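Local coordinates for putative (Helicobacter pylori J99, PDB 4R7K), which is of unknown function but belongs to the SRPBCC superfamily of helix-grip proteins, whose members commonly bind hydrophobic ligands in a deep cavity, at residues N48-K53 and V151-Q156; R120-G125 and E136-W141. All blocks are in the same frame, centred on the assembly; numbering follows the deposited sequence.

In the fold
Both contacts are antiparallel strand pairings in one sheet, their centres about 16 Å apart. Contact 2 (120-125 with 136-141) is a hairpin pairing, its strands 118-126 and 136-146 adjoining in sequence; contact 1 (48-53 with 151-156) closes a much longer span, bringing strand 150-160 back beside strand 44-53 and enclosing contact 2 along the chain. The sheet order 44-53, 150-160, 136-146, 118-126 puts the two pairings next to each other, and they meet where Gln-156 O accepts from Ala-140 N and where Thr-155 OG1 lies 2.8 Å from His-139 NE2. Helix 174-190 packs on the face carrying Thr-155, His-139 and Trp-141, consistent with the helix-grip fold of SRPBCC proteins.

Contact 1 (N48-K53 and V151-Q156); sequences NEVIVK and VRILTQ
Glu-49 and Arg-152 make the salt bridge of this strand pair, a diagonal between the successive non-hydrogen-bonded pairs Glu-49/Leu-154 and Ile-51/Arg-152. Arg-152 runs extended from CG to NE, with CG trans to its backbone N (chi1 175°), and this brings NE within 2.6 Å of Glu-49 OE2. The oxygen sits close to the guanidinium plane, at its edge, whereas NE approaches from above the carboxylate plane; the two planes are 54° apart, so this is a single-point grip instead of a flat two-bond pairing. A water bridges the other ends, donating to Glu-49 OE1 and accepting from Arg-152 NH2. Ile-51 crosses the aliphatic part of Arg-152 at a slant, its CG1 4.0 Å from Arg-152 CG.

On the opposite face Val-50 and Ile-153 run next to each other in the same direction. With Val-50 CG1 anti to its carbonyl carbon (chi1 -69°), CG2 falls between the backbone N and that carbon and meets Ile-153 CB, 3.8 Å away. Asn-48 CB meets Thr-155 CG2 at 4.1 Å, while a water donates to both Asn-48 OD1 and Thr-155 O; Asn-48 ND2 is bound by Gln-180 and Leu-176 O of helix 174-190. Six backbone hydrogen bonds join the strands.

Glu-144 and the carbonyl of Asn-29 hold Arg-152 NH1, and Ser-47 of the second subunit bonds Glu-49 OE1. Flanked by two carboxylates, the buried guanidinium probably remains charged, and its network reaches the subunit interface.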
ATOM      1  N   ASN A  48      12.764   7.657  -0.835  1.00 19.27           N
ATOM      2  CA  ASN A  48      12.191   7.566   0.473  1.00 19.51           C
ATOM      3  C   ASN A  48      13.114   8.259   1.492  1.00 18.40           C
ATOM      4  O   ASN A  48      14.349   8.224   1.356  1.00 18.75           O
ATOM      5  CB  ASN A  48      12.019   6.097   0.875  1.00 21.27           C
ATOM      6  CG  ASN A  48      11.074   5.345  -0.036  1.00 21.05           C
ATOM      7  OD1 ASN A  48      11.451   4.886  -1.104  1.00 23.57           O
ATOM      8  ND2 ASN A  48       9.858   5.188   0.399  1.00 24.25           N
ATOM      9  N   GLU A  49      12.535   8.811   2.555  1.00 18.88           N
ATOM     10  CA  GLU A  49      13.276   9.503   3.549  1.00 19.49           C
ATOM     11  C   GLU A  49      12.521   9.577   4.892  1.00 21.76           C
ATOM     12  O   GLU A  49      11.300   9.776   4.929  1.00 24.70           O
ATOM     13  CB  GLU A  49      13.514  10.927   3.067  1.00 22.19           C
ATOM     14  CG  GLU A  49      14.339  11.777   3.949  1.00 24.88           C
ATOM     15  CD  GLU A  49      14.371  13.240   3.504  1.00 29.08           C
ATOM     16  OE1 GLU A  49      13.552  13.647   2.639  1.00 33.37           O
ATOM     17  OE2 GLU A  49      15.237  13.990   4.010  1.00 29.54           O
ATOM     18  N   VAL A  50      13.268   9.382   5.965  1.00 19.14           N
ATOM     19  CA  VAL A  50      12.779   9.561   7.330  1.00 19.97           C
ATOM     20  C   VAL A  50      13.728  10.496   8.072  1.00 19.84           C
ATOM     21  O   VAL A  50      14.909  10.583   7.768  1.00 19.51           O
ATOM     22  CB  VAL A  50      12.634   8.254   8.097  1.00 21.90           C
ATOM     23  CG1 VAL A  50      11.483   7.412   7.516  1.00 24.33           C
ATOM     24  CG2 VAL A  50      13.936   7.499   8.134  1.00 22.18           C
ATOM     25  N   ILE A  51      13.197  11.201   9.063  1.00 21.71           N
ATOM     26  CA  ILE A  51      14.013  12.058   9.910  1.00 22.07           C
ATOM     27  C   ILE A  51      13.445  11.790  11.255  1.00 22.48           C
ATOM     28  O   ILE A  51      12.233  12.020  11.482  1.00 21.78           O
ATOM     29  CB  ILE A  51      13.939  13.529   9.543  1.00 22.55           C
ATOM     30  CG1 ILE A  51      14.628  13.741   8.174  1.00 23.15           C
ATOM     31  CG2 ILE A  51      14.642  14.374  10.599  1.00 23.40           C
ATOM     32  CD1 ILE A  51      14.472  15.150   7.614  1.00 23.83           C
ATOM     33  N   VAL A  52      14.301  11.273  12.130  1.00 23.07           N
ATOM     34  CA  VAL A  52      13.883  10.830  13.446  1.00 26.22           C
ATOM     35  C   VAL A  52      14.735  11.388  14.584  1.00 27.82           C
ATOM     36  O   VAL A  52      15.983  11.378  14.548  1.00 29.95           O
ATOM     37  CB  VAL A  52      13.956   9.293  13.532  1.00 28.09           C
ATOM     38  CG1 VAL A  52      13.323   8.796  14.838  1.00 31.75           C
ATOM     39  CG2 VAL A  52      13.253   8.666  12.334  1.00 29.70           C
ATOM     40  N   LYS A  53      14.035  11.769  15.645  1.00 28.36           N
ATOM     41  CA  LYS A  53      14.626  12.395  16.831  1.00 30.60           C
ATOM     42  C   LYS A  53      15.108  11.335  17.796  1.00 31.55           C
ATOM     43  O   LYS A  53      14.446  10.339  17.977  1.00 31.22           O
ATOM     44  CB  LYS A  53      13.542  13.254  17.505  1.00 31.96           C
ATOM     45  CG  LYS A  53      13.924  14.039  18.767  1.00 36.36           C
ATOM     46  CD  LYS A  53      14.573  15.359  18.454  1.00 38.07           C
ATOM     47  CE  LYS A  53      14.583  16.254  19.693  1.00 43.00           C
ATOM     48  NZ  LYS A  53      15.264  17.541  19.409  1.00 43.53           N
ATOM     49  N   VAL A 151      18.349  12.148  13.255  1.00 26.45           N
ATOM     50  CA  VAL A 151      19.092  11.452  12.219  1.00 24.53           C
ATOM     51  C   VAL A 151      18.198  11.345  11.002  1.00 24.35           C
ATOM     52  O   VAL A 151      16.999  11.033  11.127  1.00 24.08           O
ATOM     53  CB  VAL A 151      19.532  10.054  12.687  1.00 24.51           C
ATOM     54  CG1 VAL A 151      19.995   9.199  11.538  1.00 24.08           C
ATOM     55  CG2 VAL A 151      20.599  10.163  13.771  1.00 26.70           C
ATOM     56  N   ARG A 152      18.774  11.672   9.845  1.00 22.58           N
ATOM     57  CA  ARG A 152      18.130  11.533   8.558  1.00 21.64           C
ATOM     58  C   ARG A 152      18.611  10.294   7.829  1.00 20.49           C
ATOM     59  O   ARG A 152      19.814   9.998   7.813  1.00 22.84           O
ATOM     60  CB  ARG A 152      18.448  12.742   7.694  1.00 21.59           C
ATOM     61  CG  ARG A 152      17.921  12.684   6.259  1.00 20.24           C
ATOM     62  CD  ARG A 152      18.425  13.918   5.517  1.00 22.42           C
ATOM     63  NE  ARG A 152      17.874  14.082   4.156  1.00 22.04           N
ATOM     64  CZ  ARG A 152      18.541  14.587   3.125  1.00 21.67           C
ATOM     65  NH1 ARG A 152      19.810  14.917   3.248  1.00 22.75           N
ATOM     66  NH2 ARG A 152      17.933  14.729   1.951  1.00 22.09           N
ATOM     67  N   ILE A 153      17.665   9.542   7.265  1.00 20.83           N
ATOM     68  CA  ILE A 153      17.972   8.398   6.437  1.00 20.02           C
ATOM     69  C   ILE A 153      17.287   8.601   5.082  1.00 20.25           C
ATOM     70  O   ILE A 153      16.056   8.590   4.985  1.00 21.70           O
ATOM     71  CB  ILE A 153      17.518   7.045   7.052  1.00 21.33           C
ATOM     72  CG1 ILE A 153      17.975   6.917   8.488  1.00 22.42           C
ATOM     73  CG2 ILE A 153      18.071   5.900   6.212  1.00 22.15           C
ATOM     74  CD1 ILE A 153      17.397   5.735   9.250  1.00 23.13           C
ATOM     75  N   LEU A 154      18.092   8.779   4.049  1.00 20.09           N
ATOM     76  CA  LEU A 154      17.610   8.986   2.704  1.00 20.07           C
ATOM     77  C   LEU A 154      18.038   7.813   1.896  1.00 21.70           C
ATOM     78  O   LEU A 154      19.241   7.479   1.888  1.00 20.23           O
ATOM     79  CB  LEU A 154      18.240  10.234   2.085  1.00 20.09           C
ATOM     80  CG  LEU A 154      17.951  10.523   0.583  1.00 20.63           C
ATOM     81  CD1 LEU A 154      16.521  10.937   0.344  1.00 21.86           C
ATOM     82  CD2 LEU A 154      18.865  11.622   0.070  1.00 22.82           C
ATOM     83  N   THR A 155      17.080   7.167   1.218  1.00 21.38           N
ATOM     84  CA  THR A 155      17.419   6.118   0.314  1.00 20.64           C
ATOM     85  C   THR A 155      16.722   6.331  -1.059  1.00 19.49           C
ATOM     86  O   THR A 155      15.510   6.616  -1.157  1.00 18.50           O
ATOM     87  CB  THR A 155      17.181   4.723   0.901  1.00 22.93           C
ATOM     88  OG1 THR A 155      17.826   3.759   0.063  1.00 24.20           O
ATOM     89  CG2 THR A 155      15.699   4.406   1.004  1.00 23.55           C
ATOM     90  N   GLN A 156      17.505   6.182  -2.109  1.00 18.04           N
ATOM     91  CA  GLN A 156      17.052   6.416  -3.472  1.00 16.91           C
ATOM     92  C   GLN A 156      17.594   5.366  -4.366  1.00 20.01           C
ATOM     93  O   GLN A 156      18.734   4.938  -4.202  1.00 20.79           O
ATOM     94  CB  GLN A 156      17.485   7.799  -3.969  1.00 17.90           C
ATOM     95  CG  GLN A 156      16.970   8.943  -3.140  1.00 18.93           C
ATOM     96  CD  GLN A 156      17.355  10.313  -3.667  1.00 19.88           C
ATOM     97  OE1 GLN A 156      18.465  10.546  -4.158  1.00 20.70           O
ATOM     98  NE2 GLN A 156      16.428  11.233  -3.562  1.00 23.26           N
TER
HETATM   99  O   HOH W   1      13.865   4.365  -2.159  1.00 22.53           O
HETATM  100  O   HOH W   2      15.087  15.107   0.712  1.00 29.15           O

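Contact 2 (R120-G125 and E136-W141); sequences RLAWRG and EVYHAW
Trp-123 reaches across the strand pair to His-139 and Trp-141, forming an aromatic cluster on one face of the sheet. Its chi1 of 61° sets the indole between its own backbone N and carbonyl carbon, and the ring leans over the neighbouring strand. His-139 CB then lies over one face of the indole, 4.0 Å from the centroid of the five-membered ring, a CH-pi contact. The imidazole continues alongside, its plane turned 60° from the indole, with ND1 3.5 Å from Trp-123 CZ2. One water links the two ring nitrogens: it accepts from Trp-123 NE1 and lies in the imidazole plane, hydrogen-bonded to His-139 ND1, while NE2 is hydrogen-bonded to Thr-155. Trp-141 crosses the far end of Trp-123 obliquely, planes at 42°, bringing NE1 to 3.2 Å from Trp-123 CH2.

On the other face Ala-122 CB touches Ala-140 CB at 3.8 Å and approaches Tyr-138 CZ at 3.6 Å. Farther along, Arg-124, bent at chi3, directs NH2 to the anti side of Glu-136 OE2, 2.9 Å away and tilted out of the carboxylate plane. This salt bridge joins planes nearly perpendicular to each other, and Glu-110 takes the Arg-124 NE.

Six backbone hydrogen bonds, including the pair between Gly-125 and Val-137, set the antiparallel register. Trp-70, Phe-96, His-179 and Trp-182 enlarge the aromatic cluster, the last two from helix 174-190. An antiparallel sheet curved round a long C-terminal helix is characteristic of the SRPBCC helix-grip fold; here the aromatic cluster lies between the two, where relatives have their ligand cavity.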
ATOM      1  N   ARG A 120      27.690   7.665   3.278  1.00 19.81           N
ATOM      2  CA  ARG A 120      27.251   7.490   1.910  1.00 19.64           C
ATOM      3  C   ARG A 120      27.567   6.059   1.509  1.00 20.65           C
ATOM      4  O   ARG A 120      28.729   5.612   1.547  1.00 22.15           O
ATOM      5  CB  ARG A 120      27.949   8.468   0.996  1.00 21.62           C
ATOM      6  CG  ARG A 120      27.495   9.907   1.224  1.00 21.73           C
ATOM      7  CD  ARG A 120      28.463  10.869   0.523  1.00 23.96           C
ATOM      8  NE  ARG A 120      28.075  12.267   0.674  1.00 24.93           N
ATOM      9  CZ  ARG A 120      27.184  12.871  -0.096  1.00 24.54           C
ATOM     10  NH1 ARG A 120      26.543  12.194  -1.031  1.00 24.95           N
ATOM     11  NH2 ARG A 120      26.901  14.134   0.098  1.00 24.59           N
ATOM     12  N   LEU A 121      26.540   5.334   1.112  1.00 19.90           N
ATOM     13  CA  LEU A 121      26.699   3.933   0.767  1.00 23.62           C
ATOM     14  C   LEU A 121      25.821   3.622  -0.435  1.00 22.06           C
ATOM     15  O   LEU A 121      24.690   4.065  -0.502  1.00 21.19           O
ATOM     16  CB  LEU A 121      26.260   3.054   1.943  1.00 22.92           C
ATOM     17  CG  LEU A 121      26.119   1.540   1.674  1.00 25.47           C
ATOM     18  CD1 LEU A 121      27.503   0.955   1.499  1.00 26.43           C
ATOM     19  CD2 LEU A 121      25.446   0.884   2.873  1.00 27.03           C
ATOM     20  N   ALA A 122      26.376   2.939  -1.429  1.00 22.30           N
ATOM     21  CA  ALA A 122      25.565   2.551  -2.575  1.00 22.81           C
ATOM     22  C   ALA A 122      26.060   1.260  -3.189  1.00 22.51           C
ATOM     23  O   ALA A 122      27.260   0.966  -3.144  1.00 24.14           O
ATOM     24  CB  ALA A 122      25.549   3.657  -3.630  1.00 24.27           C
ATOM     25  N   TRP A 123      25.130   0.485  -3.737  1.00 23.00           N
ATOM     26  CA  TRP A 123      25.458  -0.714  -4.483  1.00 22.85           C
ATOM     27  C   TRP A 123      24.707  -0.785  -5.801  1.00 23.60           C
ATOM     28  O   TRP A 123      23.557  -0.263  -5.939  1.00 21.39           O
ATOM     29  CB  TRP A 123      25.177  -1.972  -3.689  1.00 24.87           C
ATOM     30  CG  TRP A 123      23.743  -2.202  -3.270  1.00 25.06           C
ATOM     31  CD1 TRP A 123      22.735  -2.706  -4.037  1.00 25.62           C
ATOM     32  CD2 TRP A 123      23.201  -2.025  -1.962  1.00 23.32           C
ATOM     33  NE1 TRP A 123      21.598  -2.803  -3.307  1.00 23.81           N
ATOM     34  CE2 TRP A 123      21.859  -2.415  -2.015  1.00 24.29           C
ATOM     35  CE3 TRP A 123      23.731  -1.565  -0.748  1.00 25.85           C
ATOM     36  CZ2 TRP A 123      21.000  -2.310  -0.913  1.00 24.54           C
ATOM     37  CZ3 TRP A 123      22.888  -1.482   0.354  1.00 25.05           C
ATOM     38  CH2 TRP A 123      21.545  -1.871   0.270  1.00 25.29           C
ATOM     39  N   ARG A 124      25.359  -1.427  -6.769  1.00 23.58           N
ATOM     40  CA  ARG A 124      24.754  -1.738  -8.039  1.00 24.44           C
ATOM     41  C   ARG A 124      24.203  -3.134  -7.848  1.00 24.91           C
ATOM     42  O   ARG A 124      24.848  -3.994  -7.231  1.00 27.03           O
ATOM     43  CB  ARG A 124      25.765  -1.670  -9.178  1.00 27.24           C
ATOM     44  CG  ARG A 124      25.147  -1.878 -10.566  1.00 29.20           C
ATOM     45  CD  ARG A 124      26.154  -1.622 -11.675  1.00 32.18           C
ATOM     46  NE  ARG A 124      27.339  -2.453 -11.515  1.00 34.74           N
ATOM     47  CZ  ARG A 124      27.499  -3.669 -12.035  1.00 39.61           C
ATOM     48  NH1 ARG A 124      28.622  -4.339 -11.808  1.00 42.92           N
ATOM     49  NH2 ARG A 124      26.545  -4.227 -12.766  1.00 42.32           N
ATOM     50  N   GLY A 125      23.006  -3.372  -8.334  1.00 24.35           N
ATOM     51  CA  GLY A 125      22.369  -4.674  -8.210  1.00 26.15           C
ATOM     52  C   GLY A 125      21.853  -5.110  -9.557  1.00 28.10           C
ATOM     53  O   GLY A 125      21.565  -4.275 -10.401  1.00 28.28           O
ATOM     54  N   GLU A 136      18.710  -3.942 -13.883  1.00 27.36           N
ATOM     55  CA  GLU A 136      19.932  -3.479 -13.234  1.00 28.77           C
ATOM     56  C   GLU A 136      19.562  -2.235 -12.473  1.00 26.00           C
ATOM     57  O   GLU A 136      18.857  -1.398 -13.013  1.00 22.55           O
ATOM     58  CB  GLU A 136      21.044  -3.200 -14.253  1.00 31.05           C
ATOM     59  CG  GLU A 136      22.402  -2.963 -13.624  1.00 33.75           C
ATOM     60  CD  GLU A 136      23.482  -2.649 -14.652  1.00 39.31           C
ATOM     61  OE1 GLU A 136      23.135  -2.370 -15.802  1.00 47.47           O
ATOM     62  OE2 GLU A 136      24.671  -2.660 -14.306  1.00 41.73           O
ATOM     63  N   VAL A 137      20.027  -2.125 -11.222  1.00 24.05           N
ATOM     64  CA  VAL A 137      19.712  -0.974 -10.365  1.00 23.59           C
ATOM     65  C   VAL A 137      20.951  -0.395  -9.644  1.00 23.13           C
ATOM     66  O   VAL A 137      21.992  -1.056  -9.556  1.00 23.45           O
ATOM     67  CB  VAL A 137      18.652  -1.353  -9.302  1.00 24.17           C
ATOM     68  CG1 VAL A 137      17.483  -2.095  -9.966  1.00 24.54           C
ATOM     69  CG2 VAL A 137      19.225  -2.228  -8.167  1.00 25.19           C
ATOM     70  N   TYR A 138      20.812   0.825  -9.142  1.00 21.17           N
ATOM     71  CA  TYR A 138      21.833   1.484  -8.315  1.00 22.97           C
ATOM     72  C   TYR A 138      21.066   2.003  -7.117  1.00 21.23           C
ATOM     73  O   TYR A 138      20.199   2.876  -7.257  1.00 21.28           O
ATOM     74  CB  TYR A 138      22.512   2.597  -9.079  1.00 23.99           C
ATOM     75  CG  TYR A 138      23.700   3.232  -8.374  1.00 24.61           C
ATOM     76  CD1 TYR A 138      24.991   2.729  -8.537  1.00 26.30           C
ATOM     77  CD2 TYR A 138      23.552   4.375  -7.612  1.00 23.79           C
ATOM     78  CE1 TYR A 138      26.078   3.330  -7.908  1.00 25.91           C
ATOM     79  CE2 TYR A 138      24.642   4.959  -6.964  1.00 25.30           C
ATOM     80  CZ  TYR A 138      25.893   4.446  -7.123  1.00 25.19           C
ATOM     81  OH  TYR A 138      26.961   5.067  -6.486  1.00 25.57           O
ATOM     82  N   HIS A 139      21.317   1.430  -5.948  1.00 21.22           N
ATOM     83  CA  HIS A 139      20.575   1.773  -4.741  1.00 20.68           C
ATOM     84  C   HIS A 139      21.507   2.501  -3.777  1.00 21.76           C
ATOM     85  O   HIS A 139      22.480   1.949  -3.307  1.00 20.83           O
ATOM     86  CB  HIS A 139      20.115   0.488  -4.115  1.00 23.16           C
ATOM     87  CG  HIS A 139      19.217   0.658  -2.939  1.00 23.01           C
ATOM     88  ND1 HIS A 139      18.493  -0.388  -2.415  1.00 25.26           N
ATOM     89  CD2 HIS A 139      18.826   1.763  -2.260  1.00 25.17           C
ATOM     90  CE1 HIS A 139      17.777   0.046  -1.393  1.00 26.40           C
ATOM     91  NE2 HIS A 139      17.964   1.348  -1.279  1.00 25.14           N
ATOM     92  N   ALA A 140      21.193   3.758  -3.503  1.00 20.67           N
ATOM     93  CA  ALA A 140      22.069   4.604  -2.718  1.00 19.18           C
ATOM     94  C   ALA A 140      21.404   4.995  -1.421  1.00 20.32           C
ATOM     95  O   ALA A 140      20.143   5.087  -1.313  1.00 20.62           O
ATOM     96  CB  ALA A 140      22.433   5.842  -3.507  1.00 18.58           C
ATOM     97  N   TRP A 141      22.256   5.255  -0.452  1.00 20.87           N
ATOM     98  CA  TRP A 141      21.839   5.604   0.868  1.00 20.05           C
ATOM     99  C   TRP A 141      22.671   6.744   1.378  1.00 19.73           C
ATOM    100  O   TRP A 141      23.905   6.819   1.119  1.00 20.00           O
ATOM    101  CB  TRP A 141      22.048   4.416   1.834  1.00 20.23           C
ATOM    102  CG  TRP A 141      21.277   3.164   1.575  1.00 21.52           C
ATOM    103  CD1 TRP A 141      21.564   2.206   0.640  1.00 22.86           C
ATOM    104  CD2 TRP A 141      20.138   2.682   2.305  1.00 20.34           C
ATOM    105  NE1 TRP A 141      20.659   1.168   0.739  1.00 24.03           N
ATOM    106  CE2 TRP A 141      19.777   1.437   1.748  1.00 21.06           C
ATOM    107  CE3 TRP A 141      19.396   3.174   3.395  1.00 20.94           C
ATOM    108  CZ2 TRP A 141      18.681   0.708   2.203  1.00 21.59           C
ATOM    109  CZ3 TRP A 141      18.289   2.452   3.834  1.00 19.09           C
ATOM    110  CH2 TRP A 141      17.964   1.224   3.265  1.00 20.04           C
TER
HETATM  111  O   HOH W   3      18.359  -2.787  -3.570  1.00 30.29           O